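Local coordinates for protein farnesyl pyrophosphate synthase (PDB 4UMJ) that catalyses, as a farnesyl diphosphate synthase, the condensation of isopentenyl diphosphate with allylic diphosphates to make farnesyl diphosphate, and binds magnesium and the bisphosphonate ibandronate, at residues Ala70-Leu75 / Glu123-Thr128; Asp84-Met89 / Thr100-Phe105; Gln158-Gly163 / Glu175-His180; Ala184-Ser189 / Arg210-Ile215. One frame throughout, in Å; residues are numbered along the deposited sequence.

Interaction 1 of 4, residues Ala70-Leu75 / Glu123-Thr128; sequences ACAVEL and EVLADT
A72 and V124 mark the closest backbone approach, 6.6 Å between their CA atoms, of two helices in the all-alpha bundle of the polyprenyl synthetase fold: 70-75 lies on helix 67-85, and 123-126 is the last turn of helix 107-126. The contact is apolar throughout, and no hydrogen bond passes between the segments. Its centre is the methyl group of A72, which meets both V124 and L125. A residue this small suits the spot, because a short side chain lets the backbones draw close while branched side chains fill the space around it. L125 supplies one of these branches: its fork straddles the methyl, with CD1 4.1 Å and CD2 4.0 Å from A72 CB. The fork is brought there by a chi1 of -73°, which sets CG beside the backbone N and swings it toward the first helix although CB itself does not aim there.

Looser apolar contacts surround this centre. V124 turns its CG2 methyl to the first helix, where A72, C71 and L75 all meet it, L75 CD1 at 4.4 Å from V124 CG2. Beyond the pair, L145 of helix 135-149 touches both A72 and L125, while C71 and L75 also rest on L18 of helix 2-19. The tightest approach is from A72 CB to the branch point of the leucine, L125 CG, at 3.7 Å.

Interaction 2 of 4, residues Asp84-Met89 / Thr100-Phe105; sequences DDLPAM and TTHRAF. With MG (magnesium ion), chain L; MG (magnesium ion), chain M; BFQ (ibandronate), chain N.
H102 lays its imidazole against the turn that follows the metal-binding end of helix 67-85. P87 CD sits over one face, 3.8 Å from the ring centroid and 20° off the normal, and L86 CA covers the same face; both are CH-pi contacts. D85 O approaches the ring obliquely, 3.0 Å from H102 CE1. A chi1 of 70° places the ring between its own backbone N and carbonyl carbon, turned to the 84-89 segment, and R103 CG covers the opposite face. Proline fits here because its CD, bonded to nitrogen, offers somewhat polarised C-H groups to a pi cloud. L86 CD2 adds an apolar touch on H102 CB.

Beside the ring, D85 packs its carboxylate on the methyl of T100, with OD2 3.4 Å from CG2. The polar ends look elsewhere: D85 OD2 forms a salt bridge with R95, and T100 OG1 is hydrogen-bonded to the carbonyl oxygen of D92. Water 1 joins the segments, donating a hydrogen bond to D85 OD2 and accepting one from T101 N at 3.0 Å.

Farther out lies the aspartate-rich metal site. D84 bridges two magnesium ions, OD1 on one and OD2 on the other, each at 2.1 Å, and D90 also binds magnesium. Ibandronate O5 bridges the same two ions. D85 acts one shell back: water 2, a ligand of the second ion, donates to D85 OD1 at 2.9 Å. D85 thus probably orients a metal-bound water through OD1 and, through OD2, R95, itself hydrogen-bonded to ibandronate: a second-shell residue with T100 and H102 packed behind it.

Interaction 3 of 4, residues Gln158-Gly163 / Glu175-His180; sequences QAIDLG and EVMHRH. With BFQ (ibandronate), chain N.
I160 sets a methyl, CD1, over the face of the H180 imidazole, 4.2 Å from its centroid and 16° off the normal, a CH-pi contact within an apolar meeting of two helices. These are helices 154-162 and 171-196 of the helical bundle of the polyprenyl synthetase fold, their segment axes 8.9 Å apart and running roughly antiparallel at 146°. The ring is held by a bond within its own helix: H180 ND1 donates to V176 O at 2.8 Å, nearly straight at 167° and in the ring plane. V176 O also accepts from H180 N, the two donors arriving from opposite faces of the carbonyl plane. Histidine suits the place, since one edge is tied down while a face receives the isoleucine.

D161 borders the packing through its CB, and its carboxylate pairs with K181, which is also hydrogen-bonded to ibandronate. On the side of helix 154-162 turned from this contact, Q158 lies against the inhibitor's alkyl tail and donates to D84. The two branches of I160 divide the work: CG2 lies along M177 in the conformer described, while CD1 also meets V176, 4.2 Å from its CG1.

Interaction 4 of 4, residues Ala184-Ser189 / Arg210-Ile215; sequences ALIEAS and RYAEAI
E187 presses its aliphatic part onto A212, CG standing 3.6 Å from A212 CB. The methyl also lies 3.7 Å from E187 CA, almost on the backbone of the facing helix, so the two CA atoms come within 5.1 Å. Alanine suits such an approach because a single methyl fits between backbones this close. E187 then bends at chi2 (145°), and its carboxylate passes beside E213, with OE2 3.8 Å from E213 CG.

Two acidic groups thus lie close, E187 OE1 and E213 OE2 being 4.6 Å apart with their carboxylate planes perpendicular. Water 8 lies between these oxygens and donates a hydrogen bond to each, which would ease their mutual repulsion. R179, two turns earlier on the same helix as E187, adds a positive charge through its salt bridge to E187 OE2 and a long, weak pairing with E213. Glutamate serves here because its methylenes can cover apolar atoms while its polar end extends to water and arginine at the border of the contact.

The helices involved, 171-196 and 202-227, are successive members of the alpha-helical bundle of the polyprenyl synthetase fold, and their axes run broadly antiparallel at 144°.

On the more buried side the contact turns to hydrocarbon: I186 CG2, anti to the backbone N, reaches A212 O and I215 CD1, the latter at 4.2 Å. L51 of helix 47-58 lies against both isoleucines, and I215 further touches A270 of helix 256-273.

Interactions 1, 2 and 4 are buried, and interaction 3 only partly so. Interactions 1 and 4 are helix-to-helix contacts, each centred on an alanine methyl; they touch where V73 meets S189 and L185. Interaction 1 is wholly apolar, whereas interaction 4 grades from isoleucines to hydrated glutamates at its border. Interactions 2 and 3 lie beside the ligand and meet through a probable hydrogen bond from Q158 to D84. Each uses a histidine face for CH-pi packing, but interaction 2 adds magnesium and water. Helix 67-85 joins interactions 1 and 2, running from core to metal site; helix 171-196 serves 3 and 4, linked also by the R179–E187 salt bridge.

Interaction 1 of 4, residues Ala70-Leu75 / Glu123-Thr128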
# COMPACT_ATOMS: atom_id res chain seq x y z
N ALA B 70 0.59 4.30 -15.29
CA ALA B 70 -0.77 3.94 -15.66
C ALA B 70 -1.25 2.70 -14.90
O ALA B 70 -2.37 2.66 -14.36
CB ALA B 70 -0.87 3.74 -17.15
N CYS B 71 -0.41 1.67 -14.86
CA CYS B 71 -0.74 0.49 -14.07
C CYS B 71 -0.96 0.84 -12.57
O CYS B 71 -1.89 0.43 -11.97
CB CYS B 71 0.37 -0.52 -14.18
SG CYS B 71 0.48 -1.36 -15.75
N ALA B 72 -0.06 1.61 -12.00
CA ALA B 72 -0.10 1.89 -10.58
C ALA B 72 -1.38 2.64 -10.17
O ALA B 72 -2.03 2.26 -9.15
CB ALA B 72 1.13 2.69 -10.15
N VAL B 73 -1.76 3.64 -10.97
CA VAL B 73 -3.00 4.39 -10.66
C VAL B 73 -4.23 3.53 -10.80
O VAL B 73 -5.17 3.65 -9.98
CB VAL B 73 -3.14 5.76 -11.37
CG1 VAL B 73 -2.01 6.68 -10.91
CG2 VAL B 73 -3.15 5.64 -12.87
N GLU B 74 -4.23 2.67 -11.78
CA GLU B 74 -5.37 1.81 -11.96
C GLU B 74 -5.41 0.75 -10.88
O GLU B 74 -6.49 0.41 -10.44
CB GLU B 74 -5.39 1.18 -13.33
CG GLU B 74 -6.68 0.47 -13.63
CD GLU B 74 -7.86 1.42 -13.80
OE1 GLU B 74 -7.67 2.64 -13.88
OE2 GLU B 74 -9.00 0.91 -13.81
N LEU B 75 -4.26 0.26 -10.43
CA LEU B 75 -4.22 -0.70 -9.31
C LEU B 75 -4.74 -0.07 -8.00
O LEU B 75 -5.54 -0.69 -7.28
CB LEU B 75 -2.78 -1.28 -9.12
CG LEU B 75 -2.35 -2.21 -10.25
CD1 LEU B 75 -0.82 -2.29 -10.25
CD2 LEU B 75 -3.02 -3.56 -10.06
N GLU B 123 4.94 -1.70 -5.80
CA GLU B 123 5.88 -2.58 -6.42
C GLU B 123 6.21 -2.16 -7.85
O GLU B 123 7.39 -2.08 -8.24
CB GLU B 123 5.37 -4.02 -6.41
CG GLU B 123 6.41 -5.00 -6.95
CD GLU B 123 5.93 -6.42 -6.94
OE1 GLU B 123 5.07 -6.79 -6.07
OE2 GLU B 123 6.39 -7.16 -7.85
N VAL B 124 5.19 -1.88 -8.66
CA VAL B 124 5.45 -1.57 -10.09
C VAL B 124 6.19 -0.29 -10.31
O VAL B 124 6.93 -0.18 -11.26
CB VAL B 124 4.24 -1.65 -11.03
CG1 VAL B 124 3.66 -3.03 -11.01
CG2 VAL B 124 3.19 -0.65 -10.72
N LEU B 125 5.91 0.70 -9.48
CA LEU B 125 6.61 1.96 -9.54
C LEU B 125 8.08 1.91 -9.03
O LEU B 125 8.96 2.60 -9.57
CB LEU B 125 5.88 3.02 -8.76
CG LEU B 125 4.61 3.59 -9.30
CD1 LEU B 125 4.18 4.74 -8.44
CD2 LEU B 125 4.79 4.08 -10.74
N ALA B 126 8.32 1.07 -8.05
CA ALA B 126 9.66 0.93 -7.48
C ALA B 126 10.55 0.08 -8.38
O ALA B 126 11.78 0.10 -8.21
CB ALA B 126 9.57 0.33 -6.10
N ASP B 127 9.95 -0.68 -9.29
CA ASP B 127 10.62 -1.70 -10.13
C ASP B 127 11.20 -0.97 -11.32
O ASP B 127 10.49 -0.47 -12.15
CB ASP B 127 9.60 -2.73 -10.62
CG ASP B 127 10.21 -3.86 -11.48
OD1 ASP B 127 11.12 -3.61 -12.24
OD2 ASP B 127 9.69 -5.00 -11.45
N THR B 128 12.52 -0.93 -11.39
CA THR B 128 13.19 -0.07 -12.36
C THR B 128 13.24 -0.68 -13.75
O THR B 128 13.65 -0.03 -14.68
CB THR B 128 14.62 0.31 -11.90
OG1 THR B 128 15.38 -0.87 -11.58
CG2 THR B 128 14.56 1.21 -10.72

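Interaction 2 of 4, residues Asp84-Met89 / Thr100-Phe105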
# COMPACT_ATOMS: atom_id res chain seq x y z
N ASP B 84 -14.47 -0.28 -0.99
CA ASP B 84 -15.69 0.52 -1.02
C ASP B 84 -16.96 -0.34 -1.11
O ASP B 84 -17.96 0.02 -0.54
CB ASP B 84 -15.58 1.50 -2.18
CG ASP B 84 -16.75 2.43 -2.28
OD1 ASP B 84 -16.86 3.41 -1.52
OD2 ASP B 84 -17.54 2.17 -3.20
N ASP B 85 -16.91 -1.47 -1.84
CA ASP B 85 -18.09 -2.34 -2.06
C ASP B 85 -18.42 -3.21 -0.87
O ASP B 85 -19.56 -3.75 -0.79
CB ASP B 85 -17.89 -3.22 -3.28
CG ASP B 85 -18.04 -2.48 -4.59
OD1 ASP B 85 -18.77 -1.45 -4.63
OD2 ASP B 85 -17.39 -2.91 -5.57
N LEU B 86 -17.47 -3.35 0.07
CA LEU B 86 -17.63 -4.28 1.20
C LEU B 86 -18.85 -3.99 2.08
O LEU B 86 -19.27 -2.85 2.16
CB LEU B 86 -16.40 -4.28 2.09
CG LEU B 86 -15.07 -4.73 1.53
CD1 LEU B 86 -13.92 -4.35 2.45
CD2 LEU B 86 -15.07 -6.21 1.23
N PRO B 87 -19.38 -5.02 2.77
CA PRO B 87 -20.55 -4.85 3.66
C PRO B 87 -20.39 -3.75 4.68
O PRO B 87 -21.32 -2.96 4.85
CB PRO B 87 -20.74 -6.26 4.25
CG PRO B 87 -20.34 -7.15 3.13
CD PRO B 87 -19.17 -6.44 2.46
N ALA B 88 -19.17 -3.53 5.19
CA ALA B 88 -18.94 -2.47 6.14
C ALA B 88 -19.01 -1.11 5.53
O ALA B 88 -19.06 -0.12 6.28
CB ALA B 88 -17.60 -2.63 6.81
N MET B 89 -18.97 -1.01 4.21
CA MET B 89 -18.98 0.31 3.56
C MET B 89 -20.21 0.41 2.71
O MET B 89 -21.27 0.45 3.28
CB MET B 89 -17.68 0.59 2.80
CG MET B 89 -16.68 1.14 3.81
SD MET B 89 -15.07 1.67 3.33
CE MET B 89 -14.12 0.17 3.49
N THR B 100 -19.72 -8.09 -7.34
CA THR B 100 -18.56 -7.44 -6.71
C THR B 100 -17.57 -8.52 -6.23
O THR B 100 -17.89 -9.72 -6.22
CB THR B 100 -18.98 -6.58 -5.55
OG1 THR B 100 -19.85 -7.30 -4.67
CG2 THR B 100 -19.69 -5.31 -6.07
N THR B 101 -16.34 -8.14 -5.88
CA THR B 101 -15.33 -9.19 -5.59
C THR B 101 -15.73 -10.01 -4.36
O THR B 101 -15.52 -11.22 -4.32
CB THR B 101 -13.91 -8.60 -5.45
OG1 THR B 101 -13.59 -7.89 -6.66
CG2 THR B 101 -12.86 -9.71 -5.22
N HIS B 102 -16.25 -9.36 -3.34
CA HIS B 102 -16.62 -10.08 -2.12
C HIS B 102 -17.82 -11.01 -2.35
O HIS B 102 -17.94 -12.02 -1.67
CB HIS B 102 -16.87 -9.18 -0.93
CG HIS B 102 -18.11 -8.34 -1.02
ND1 HIS B 102 -18.13 -7.10 -1.63
CD2 HIS B 102 -19.34 -8.52 -0.48
CE1 HIS B 102 -19.36 -6.60 -1.57
NE2 HIS B 102 -20.12 -7.45 -0.89
N ARG B 103 -18.63 -10.69 -3.36
CA ARG B 103 -19.79 -11.50 -3.76
C ARG B 103 -19.36 -12.70 -4.59
O ARG B 103 -19.93 -13.76 -4.44
CB ARG B 103 -20.78 -10.69 -4.58
CG ARG B 103 -21.45 -9.65 -3.79
CD ARG B 103 -22.33 -10.29 -2.73
NE ARG B 103 -23.33 -11.20 -3.30
CZ ARG B 103 -23.83 -12.26 -2.67
NH1 ARG B 103 -23.40 -12.62 -1.44
NH2 ARG B 103 -24.72 -13.00 -3.30
N ALA B 104 -18.44 -12.49 -5.53
CA ALA B 104 -17.94 -13.52 -6.40
C ALA B 104 -17.10 -14.57 -5.62
O ALA B 104 -17.12 -15.75 -5.93
CB ALA B 104 -17.06 -12.87 -7.48
N PHE B 105 -16.31 -14.09 -4.69
CA PHE B 105 -15.40 -14.89 -3.92
C PHE B 105 -15.85 -15.01 -2.50
O PHE B 105 -16.72 -15.80 -2.20
CB PHE B 105 -13.96 -14.36 -4.07
CG PHE B 105 -13.46 -14.44 -5.45
CD1 PHE B 105 -13.67 -13.43 -6.36
CD2 PHE B 105 -12.79 -15.57 -5.86
CE1 PHE B 105 -13.25 -13.58 -7.71
CE2 PHE B 105 -12.36 -15.73 -7.14
CZ PHE B 105 -12.58 -14.72 -8.09
MG MG L . -18.65 4.60 -1.50
MG MG M . -19.52 2.79 -3.72
P1 BFQ N . -18.46 5.92 -4.43
O2 BFQ N . -19.79 6.57 -4.74
O3 BFQ N . -17.68 6.93 -3.72
O5 BFQ N . -18.86 4.90 -3.41
C7 BFQ N . -17.56 5.28 -5.91
P8 BFQ N . -18.74 4.13 -6.65
O9 BFQ N . -19.16 3.14 -5.59
O10 BFQ N . -18.09 3.49 -7.79
O12 BFQ N . -19.93 4.84 -7.19
O14 BFQ N . -17.25 6.20 -6.94
C16 BFQ N . -16.28 4.44 -5.66
C19 BFQ N . -15.38 4.99 -4.58
N22 BFQ N . -14.15 5.71 -4.95
C23 BFQ N . -13.91 6.77 -3.97
C26 BFQ N . -12.78 6.42 -2.99
C29 BFQ N . -12.71 4.94 -2.76
C32 BFQ N . -11.71 4.70 -1.63
C35 BFQ N . -12.02 3.34 -0.94
C39 BFQ N . -13.99 6.21 -6.31
O HOH W 1 -15.68 -5.24 -5.72
O HOH W 2 -20.18 0.88 -3.78
O HOH W 3 -18.40 4.47 0.36
O HOH W 4 -20.32 5.97 -0.99
O HOH W 5 -17.29 6.14 -1.33
O HOH W 6 -21.48 3.57 -3.98

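Interaction 3 of 4, residues Gln158-Gly163 / Glu175-His180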
# COMPACT_ATOMS: atom_id res chain seq x y z
N GLN B 158 -12.69 8.88 1.70
CA GLN B 158 -13.62 7.81 2.13
C GLN B 158 -14.11 7.98 3.58
O GLN B 158 -15.30 7.85 3.86
CB GLN B 158 -12.88 6.50 2.12
CG GLN B 158 -13.21 5.41 1.14
CD GLN B 158 -14.61 5.30 0.61
OE1 GLN B 158 -14.99 6.18 -0.12
NE2 GLN B 158 -15.27 4.17 0.76
N ALA B 159 -13.18 8.33 4.46
CA ALA B 159 -13.48 8.68 5.86
C ALA B 159 -14.35 9.93 5.98
O ALA B 159 -15.24 9.98 6.82
CB ALA B 159 -12.19 8.82 6.70
N ILE B 160 -14.14 10.92 5.13
CA ILE B 160 -14.93 12.14 5.18
C ILE B 160 -16.32 11.77 4.77
O ILE B 160 -17.27 12.15 5.42
CB ILE B 160 -14.33 13.29 4.31
CG1 ILE B 160 -12.98 13.71 4.87
CG2 ILE B 160 -15.21 14.54 4.33
CD1 ILE B 160 -12.19 14.70 4.02
N ASP B 161 -16.43 11.01 3.70
CA ASP B 161 -17.72 10.52 3.21
C ASP B 161 -18.52 9.74 4.31
O ASP B 161 -19.61 10.13 4.69
CB ASP B 161 -17.49 9.67 1.96
CG ASP B 161 -18.73 8.89 1.49
OD1 ASP B 161 -19.15 7.93 2.16
OD2 ASP B 161 -19.18 9.15 0.38
N LEU B 162 -17.91 8.73 4.88
CA LEU B 162 -18.51 8.04 6.03
C LEU B 162 -18.81 8.96 7.25
O LEU B 162 -19.79 8.79 7.99
CB LEU B 162 -17.63 6.84 6.41
CG LEU B 162 -18.09 5.94 7.57
CD1 LEU B 162 -17.86 4.47 7.30
CD2 LEU B 162 -17.42 6.33 8.89
N GLY B 163 -17.97 9.95 7.46
CA GLY B 163 -18.17 10.86 8.57
C GLY B 163 -19.21 11.95 8.33
O GLY B 163 -19.38 12.83 9.18
N GLU B 175 -17.09 19.70 -1.72
CA GLU B 175 -15.90 19.82 -2.55
C GLU B 175 -14.65 19.33 -1.81
O GLU B 175 -13.80 18.67 -2.43
CB GLU B 175 -15.75 21.24 -3.10
CG GLU B 175 -16.93 21.51 -4.02
CD GLU B 175 -16.78 22.74 -4.93
OE1 GLU B 175 -15.94 23.61 -4.58
OE2 GLU B 175 -17.47 22.75 -5.96
N VAL B 176 -14.59 19.60 -0.51
CA VAL B 176 -13.52 19.02 0.32
C VAL B 176 -13.52 17.49 0.19
O VAL B 176 -12.45 16.88 -0.07
CB VAL B 176 -13.57 19.43 1.78
CG1 VAL B 176 -12.57 18.62 2.61
CG2 VAL B 176 -13.25 20.91 1.89
N MET B 177 -14.70 16.91 0.25
CA MET B 177 -14.85 15.49 0.22
C MET B 177 -14.38 14.96 -1.13
O MET B 177 -13.52 14.04 -1.20
CB MET B 177 -16.29 15.15 0.50
CG MET B 177 -16.57 13.68 0.72
SD MET B 177 -16.47 12.70 -0.78
CE MET B 177 -17.76 13.46 -1.74
N HIS B 178 -14.93 15.52 -2.18
CA HIS B 178 -14.57 15.13 -3.53
C HIS B 178 -13.07 15.26 -3.84
O HIS B 178 -12.50 14.38 -4.44
CB HIS B 178 -15.38 15.95 -4.51
CG HIS B 178 -16.78 15.47 -4.68
ND1 HIS B 178 -17.12 14.13 -4.66
CD2 HIS B 178 -17.92 16.14 -4.92
CE1 HIS B 178 -18.41 14.00 -4.89
NE2 HIS B 178 -18.92 15.21 -5.04
N ARG B 179 -12.44 16.37 -3.46
CA ARG B 179 -11.06 16.61 -3.74
C ARG B 179 -10.17 15.52 -3.12
O ARG B 179 -9.11 15.18 -3.69
CB ARG B 179 -10.65 18.02 -3.31
CG ARG B 179 -11.09 19.04 -4.38
CD ARG B 179 -10.81 20.47 -4.03
NE ARG B 179 -9.40 20.80 -3.81
CZ ARG B 179 -8.33 20.39 -4.52
NH1 ARG B 179 -8.40 19.56 -5.58
NH2 ARG B 179 -7.12 20.82 -4.14
N HIS B 180 -10.59 14.99 -1.97
CA HIS B 180 -9.85 13.89 -1.35
C HIS B 180 -10.22 12.58 -1.99
O HIS B 180 -9.36 11.79 -2.37
CB HIS B 180 -10.13 13.80 0.16
CG HIS B 180 -9.49 14.89 0.94
ND1 HIS B 180 -9.97 16.19 0.95
CD2 HIS B 180 -8.37 14.90 1.70
CE1 HIS B 180 -9.17 16.94 1.69
NE2 HIS B 180 -8.21 16.17 2.17
P1 BFQ N . -18.46 5.92 -4.43
O2 BFQ N . -19.79 6.57 -4.74
O3 BFQ N . -17.68 6.93 -3.72
O5 BFQ N . -18.86 4.90 -3.41
C7 BFQ N . -17.56 5.28 -5.91
P8 BFQ N . -18.74 4.13 -6.65
O9 BFQ N . -19.16 3.14 -5.59
O10 BFQ N . -18.09 3.49 -7.79
O12 BFQ N . -19.93 4.84 -7.19
O14 BFQ N . -17.25 6.20 -6.94
C16 BFQ N . -16.28 4.44 -5.66
C19 BFQ N . -15.38 4.99 -4.58
N22 BFQ N . -14.15 5.71 -4.95
C23 BFQ N . -13.91 6.77 -3.97
C26 BFQ N . -12.78 6.42 -2.99
C29 BFQ N . -12.71 4.94 -2.76
C32 BFQ N . -11.71 4.70 -1.63
C35 BFQ N . -12.02 3.34 -0.94
C39 BFQ N . -13.99 6.21 -6.31

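Interaction 4 of 4, residues Ala184-Ser189 / Arg210-Ile215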
# COMPACT_ATOMS: atom_id res chain seq x y z
N ALA B 184 -7.57 13.58 -5.52
CA ALA B 184 -6.17 13.30 -5.18
C ALA B 184 -5.60 12.30 -6.17
O ALA B 184 -4.47 12.47 -6.70
CB ALA B 184 -6.06 12.78 -3.75
N LEU B 185 -6.36 11.27 -6.46
CA LEU B 185 -5.85 10.24 -7.34
C LEU B 185 -5.81 10.72 -8.83
O LEU B 185 -4.93 10.30 -9.61
CB LEU B 185 -6.59 8.93 -7.14
CG LEU B 185 -6.11 7.69 -7.89
CD1 LEU B 185 -4.64 7.36 -7.58
CD2 LEU B 185 -6.96 6.46 -7.60
N ILE B 186 -6.79 11.53 -9.22
CA ILE B 186 -6.84 12.07 -10.58
C ILE B 186 -5.60 12.96 -10.80
O ILE B 186 -4.93 12.86 -11.83
CB ILE B 186 -8.17 12.89 -10.81
CG1 ILE B 186 -9.45 12.08 -10.87
CG2 ILE B 186 -8.04 13.84 -12.03
CD1 ILE B 186 -9.55 11.06 -11.96
N GLU B 187 -5.32 13.84 -9.83
CA GLU B 187 -4.12 14.67 -9.80
C GLU B 187 -2.84 13.84 -9.82
O GLU B 187 -1.94 14.15 -10.56
CB GLU B 187 -4.13 15.58 -8.58
CG GLU B 187 -5.17 16.72 -8.75
CD GLU B 187 -5.89 17.15 -7.47
OE1 GLU B 187 -5.22 17.36 -6.47
OE2 GLU B 187 -7.15 17.29 -7.46
N ALA B 188 -2.78 12.77 -9.03
CA ALA B 188 -1.62 11.90 -9.07
C ALA B 188 -1.41 11.23 -10.45
O ALA B 188 -0.28 10.94 -10.85
CB ALA B 188 -1.72 10.84 -7.99
N SER B 189 -2.51 10.88 -11.10
CA SER B 189 -2.44 10.24 -12.40
C SER B 189 -1.77 11.18 -13.41
O SER B 189 -0.90 10.75 -14.11
CB SER B 189 -3.83 9.85 -12.92
OG SER B 189 -4.45 8.95 -12.03
N ARG B 210 -3.38 22.27 -12.06
CA ARG B 210 -4.62 23.06 -12.21
C ARG B 210 -5.63 22.43 -13.15
O ARG B 210 -6.79 22.35 -12.84
CB ARG B 210 -4.32 24.49 -12.66
CG ARG B 210 -3.49 25.27 -11.65
CD ARG B 210 -3.42 26.74 -12.06
NE ARG B 210 -2.47 27.01 -13.14
CZ ARG B 210 -1.14 27.18 -12.96
NH1 ARG B 210 -0.60 27.04 -11.75
NH2 ARG B 210 -0.35 27.47 -13.98
N TYR B 211 -5.17 21.91 -14.27
CA TYR B 211 -5.96 21.10 -15.15
C TYR B 211 -6.67 19.96 -14.40
O TYR B 211 -7.93 19.80 -14.52
CB TYR B 211 -5.09 20.54 -16.29
CG TYR B 211 -5.82 19.56 -17.15
CD1 TYR B 211 -6.56 19.98 -18.28
CD2 TYR B 211 -5.76 18.21 -16.88
CE1 TYR B 211 -7.26 19.09 -19.06
CE2 TYR B 211 -6.46 17.31 -17.66
CZ TYR B 211 -7.21 17.73 -18.73
OH TYR B 211 -7.89 16.79 -19.44
N ALA B 212 -5.87 19.16 -13.67
CA ALA B 212 -6.38 17.99 -12.96
C ALA B 212 -7.41 18.36 -11.91
O ALA B 212 -8.43 17.67 -11.76
CB ALA B 212 -5.23 17.20 -12.31
N GLU B 213 -7.16 19.44 -11.21
CA GLU B 213 -8.13 19.89 -10.19
C GLU B 213 -9.47 20.19 -10.85
O GLU B 213 -10.54 19.79 -10.35
CB GLU B 213 -7.63 21.12 -9.43
CG GLU B 213 -6.47 20.86 -8.47
CD GLU B 213 -5.71 22.10 -8.01
OE1 GLU B 213 -5.82 23.20 -8.61
OE2 GLU B 213 -4.94 21.96 -7.06
N ALA B 214 -9.44 20.92 -11.95
CA ALA B 214 -10.68 21.30 -12.67
C ALA B 214 -11.41 20.09 -13.26
O ALA B 214 -12.62 19.92 -13.04
CB ALA B 214 -10.36 22.33 -13.75
N ILE B 215 -10.70 19.21 -13.95
CA ILE B 215 -11.39 18.09 -14.52
C ILE B 215 -11.90 17.11 -13.50
O ILE B 215 -12.95 16.48 -13.71
CB ILE B 215 -10.60 17.33 -15.59
CG1 ILE B 215 -9.35 16.77 -15.06
CG2 ILE B 215 -10.41 18.16 -16.84
CD1 ILE B 215 -9.09 15.46 -15.71
O HOH W 7 -9.04 16.70 -9.17
O HOH W 8 -5.40 19.63 -5.42